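Local coordinates for response regulator receiver protein (PDB 4XLT) that probably acts as a CheY-like receiver in bacterial two-component signalling, taking up a phosphoryl group on a conserved aspartate, at residues A[80-83]-A[84-88]; A[111-114]-A[115-119]. All blocks are in the same frame, centred on the assembly; numbering follows the deposited sequence.

Interaction 1 of 2, residues A[80-83]-A[84-88]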
# COMPACT_ATOMS: atom_id res chain seq x y z
N GLU A 80 -3.59 -5.44 -0.37
CA GLU A 80 -2.42 -4.60 -0.64
C GLU A 80 -1.15 -5.44 -0.75
O GLU A 80 -0.22 -5.08 -1.48
CB GLU A 80 -2.28 -3.53 0.44
CG GLU A 80 -3.43 -2.52 0.43
CD GLU A 80 -3.37 -1.52 1.58
OE1 GLU A 80 -2.65 -1.76 2.57
OE2 GLU A 80 -4.06 -0.48 1.48
N ALA A 81 -1.12 -6.56 -0.05
CA ALA A 81 0.06 -7.43 -0.04
C ALA A 81 0.33 -8.06 -1.40
O ALA A 81 1.47 -8.38 -1.72
CB ALA A 81 -0.10 -8.51 1.02
N VAL A 82 -0.71 -8.25 -2.21
CA VAL A 82 -0.51 -8.82 -3.54
C VAL A 82 -0.27 -7.71 -4.56
O VAL A 82 0.47 -7.90 -5.52
CB VAL A 82 -1.69 -9.74 -3.97
CG1 VAL A 82 -2.92 -8.93 -4.35
CG2 VAL A 82 -1.28 -10.63 -5.12
N ARG A 83 -0.87 -6.55 -4.33
CA ARG A 83 -0.67 -5.39 -5.21
C ARG A 83 0.76 -4.89 -5.13
O ARG A 83 1.28 -4.32 -6.10
CB ARG A 83 -1.65 -4.27 -4.85
CG ARG A 83 -2.96 -4.32 -5.62
CD ARG A 83 -4.11 -3.77 -4.82
NE ARG A 83 -3.78 -2.51 -4.16
CZ ARG A 83 -4.46 -2.01 -3.13
NH1 ARG A 83 -5.51 -2.66 -2.65
NH2 ARG A 83 -4.09 -0.86 -2.58
N ALA A 84 1.41 -5.10 -3.99
CA ALA A 84 2.78 -4.65 -3.79
C ALA A 84 3.76 -5.47 -4.63
O ALA A 84 4.90 -5.05 -4.84
CB ALA A 84 3.15 -4.73 -2.31
N ARG A 85 3.32 -6.63 -5.09
CA ARG A 85 4.15 -7.52 -5.90
C ARG A 85 3.91 -7.29 -7.38
O ARG A 85 4.47 -7.98 -8.24
CB ARG A 85 3.87 -8.99 -5.56
CG ARG A 85 3.94 -9.33 -4.08
CD ARG A 85 5.26 -9.97 -3.70
NE ARG A 85 6.40 -9.11 -3.99
CZ ARG A 85 7.27 -9.32 -4.97
NH1 ARG A 85 8.28 -8.47 -5.15
NH2 ARG A 85 7.15 -10.38 -5.75
N ILE A 86 3.08 -6.29 -7.69
CA ILE A 86 2.62 -6.06 -9.05
C ILE A 86 2.90 -4.63 -9.50
O ILE A 86 2.80 -3.68 -8.72
CB ILE A 86 1.11 -6.35 -9.17
CG1 ILE A 86 0.83 -7.81 -8.81
CG2 ILE A 86 0.59 -6.01 -10.56
CD1 ILE A 86 -0.65 -8.16 -8.76
N ARG A 87 3.30 -4.49 -10.77
CA ARG A 87 3.39 -3.19 -11.42
C ARG A 87 2.45 -3.17 -12.62
O ARG A 87 2.64 -3.93 -13.57
CB ARG A 87 4.82 -2.89 -11.85
CG ARG A 87 5.84 -2.97 -10.73
CD ARG A 87 5.60 -1.93 -9.65
NE ARG A 87 6.61 -2.02 -8.60
CZ ARG A 87 6.45 -2.68 -7.46
NH1 ARG A 87 5.30 -3.30 -7.20
NH2 ARG A 87 7.43 -2.71 -6.57
N LEU A 88 1.44 -2.31 -12.56
CA LEU A 88 0.38 -2.29 -13.57
C LEU A 88 0.57 -1.15 -14.58
O LEU A 88 0.75 0.00 -14.20
CB LEU A 88 -0.98 -2.17 -12.88
CG LEU A 88 -2.23 -1.89 -13.72
CD1 LEU A 88 -2.45 -2.96 -14.76
CD2 LEU A 88 -3.45 -1.77 -12.82

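Interaction 2 of 2, residues A[111-114]-A[115-119]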
# COMPACT_ATOMS: atom_id res chain seq x y z
N GLN A 111 2.03 3.92 -15.57
CA GLN A 111 2.31 4.70 -16.77
C GLN A 111 1.52 4.17 -17.96
O GLN A 111 1.29 2.97 -18.08
CB GLN A 111 3.81 4.69 -17.07
CG GLN A 111 4.21 5.59 -18.23
CD GLN A 111 5.71 5.68 -18.39
OE1 GLN A 111 6.46 5.56 -17.42
NE2 GLN A 111 6.16 5.89 -19.62
N LEU A 112 1.11 5.08 -18.83
CA LEU A 112 0.44 4.71 -20.07
C LEU A 112 1.46 4.47 -21.17
O LEU A 112 2.21 5.38 -21.53
CB LEU A 112 -0.56 5.79 -20.47
CG LEU A 112 -1.23 5.66 -21.84
CD1 LEU A 112 -1.89 4.30 -22.00
CD2 LEU A 112 -2.23 6.78 -22.02
N LEU A 113 1.49 3.26 -21.71
CA LEU A 113 2.41 2.90 -22.78
C LEU A 113 1.70 2.82 -24.12
O LEU A 113 0.55 2.37 -24.19
CB LEU A 113 3.10 1.58 -22.46
CG LEU A 113 3.74 1.53 -21.07
CD1 LEU A 113 4.28 0.14 -20.75
CD2 LEU A 113 4.83 2.58 -20.96
N PRO A 114 2.37 3.26 -25.19
CA PRO A 114 1.76 3.23 -26.53
C PRO A 114 1.83 1.85 -27.18
O PRO A 114 2.71 1.05 -26.85
CB PRO A 114 2.59 4.24 -27.31
CG PRO A 114 3.94 4.17 -26.67
CD PRO A 114 3.70 3.89 -25.21
N LYS A 115 0.90 1.58 -28.10
CA LYS A 115 0.96 0.38 -28.93
C LYS A 115 1.57 0.71 -30.29
O LYS A 115 1.27 1.75 -30.87
CB LYS A 115 -0.44 -0.22 -29.13
CG LYS A 115 -0.96 -1.03 -27.96
CD LYS A 115 -2.26 -1.72 -28.34
CE LYS A 115 -2.77 -2.64 -27.25
NZ LYS A 115 -3.99 -3.36 -27.70
N PRO A 116 2.43 -0.18 -30.81
CA PRO A 116 2.84 -1.44 -30.18
C PRO A 116 3.86 -1.22 -29.06
O PRO A 116 4.48 -0.16 -29.00
CB PRO A 116 3.46 -2.22 -31.33
CG PRO A 116 4.02 -1.16 -32.22
CD PRO A 116 3.06 -0.00 -32.13
N LEU A 117 4.02 -2.21 -28.20
CA LEU A 117 4.91 -2.09 -27.05
C LEU A 117 6.38 -1.99 -27.46
O LEU A 117 6.88 -2.81 -28.23
CB LEU A 117 4.72 -3.29 -26.12
CG LEU A 117 5.33 -3.18 -24.73
CD1 LEU A 117 4.70 -2.02 -23.99
CD2 LEU A 117 5.13 -4.48 -23.98
N GLU A 118 7.07 -0.98 -26.94
CA GLU A 118 8.50 -0.84 -27.17
C GLU A 118 9.27 -1.59 -26.08
O GLU A 118 9.38 -1.11 -24.95
CB GLU A 118 8.93 0.63 -27.20
CG GLU A 118 8.55 1.37 -28.48
CD GLU A 118 7.12 1.88 -28.45
OE1 GLU A 118 6.52 1.94 -27.35
OE2 GLU A 118 6.60 2.24 -29.53
N ILE A 119 9.79 -2.76 -26.42
CA ILE A 119 10.50 -3.60 -25.47
C ILE A 119 11.69 -2.90 -24.78
O ILE A 119 11.82 -3.01 -23.56
CB ILE A 119 11.01 -4.89 -26.15
CG1 ILE A 119 9.83 -5.66 -26.77
CG2 ILE A 119 11.75 -5.77 -25.16
CD1 ILE A 119 10.23 -6.92 -27.50

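Interaction 1 of 2, residues A[80-83]-A[84-88]
Ala-84 N donates to Glu-80 O at 3.0 Å, the last alpha-helical step of the short helix 80-83. Beyond it the chain tightens. Arg-85 N reaches Val-82 O at 3.1 Å, and Ile-86 N reaches Arg-83 O, closing a type I turn from Arg-83 to Ile-86. The bonds thus pass from i+4 to i+3 spacing as the helix ends. The turn is also tied from outside: Arg-87 NH1 donates to Ala-84 O and Ile-86 O, both 3.0 Å away and nearly in the guanidinium plane. The same guanidinium bonds Trp-129 O through NE.

Aliphatic carbons pack against the carbonyl oxygens of the helix. Ile-86 CG1, turned beside its own backbone N (chi1 -61°), lies 3.3 Å from Val-82 O, and its CD1 meets Val-82 CG2 more loosely at 4.4 Å. Arg-85 CG passes Ala-81 O at 3.5 Å before its bent chain carries the guanidinium away to a salt bridge with Asp-54. The Arg-83 chain, bent at chi2 and chi3, folds back so that one guanidinium face covers Glu-80 CA. Its NH2 pairs with Glu-80 of the third subunit, while Glu-80 pairs with Arg-83 of the second, so the helix contributes to the trimer interface.

This helix-to-strand turn starts strand 86-92. Ile-86 rests on Thr-55 and Ile-57 of strand 54-60 and on Tyr-75 of helix 68-75, whereas Arg-87 touches Ile-110 of strand 109-114.

Interaction 2 of 2, residues A[111-114]-A[115-119]
Leu-113 and Leu-117 meet through their CD1 methyls, 3.9 Å apart, where strand 109-114 passes into the loop before helix 119-129. This is the last strand-to-helix connection of the CheY-like receiver fold, with the cis Lys-Pro peptide familiar from that family between Lys-115 and Pro-116.

The buried side is close-packed. The two leucines cross obliquely. Leu-117 CG stands anti to its backbone N (chi1 -167°), which brings the branch back towards the strand it has just left. Leu-121 and Leu-122 of helix 119-129 lie against Leu-113, and Leu-117 also packs on Leu-122 and, from helix 13-25, on Gln-19 and Leu-23. Lys-115 sends its extended chain away from the loop, and NZ forms salt bridges with Asp-10, Asp-15 and Asp-60, the last being the predicted phosphorylation site.

The outer side is looser. Pro-114 and Pro-116 are exposed, and their carbonyl oxygens approach to 3.0 Å without a bond, both being acceptors. Glu-118, at the N-cap position of helix 119-129, bends at chi2 (83°) and brings OE1 back to the CG corner of the Pro-114 ring, the two side chains crossing at about a right angle. The contact there is a van der Waals touch of a carboxylate oxygen on a ring carbon: Glu-118 OE1 lies 3.5 Å from Pro-114 CG.

In the fold
Both contacts sit at ends of neighbouring strands in the five-stranded parallel sheet: interaction 1 leads into strand 86-92, while interaction 2 leaves strand 109-114. Their centres are about 20 Å apart, on opposite sides of the chain's centre. Nearest atoms come to about 4 Å without touching, and the backbone of Leu-88 is hydrogen-bonded to Ile-110. The two ends do different work. Interaction 2 lies at the acidic site, where Lys-115 reaches the predicted phosphoacceptor Asp-60, here unphosphorylated; interaction 1 lies at the far end of the sheet and carries charges that meet the other two subunits. Interaction 2, by contrast, is built from a single subunit, without help from the other two.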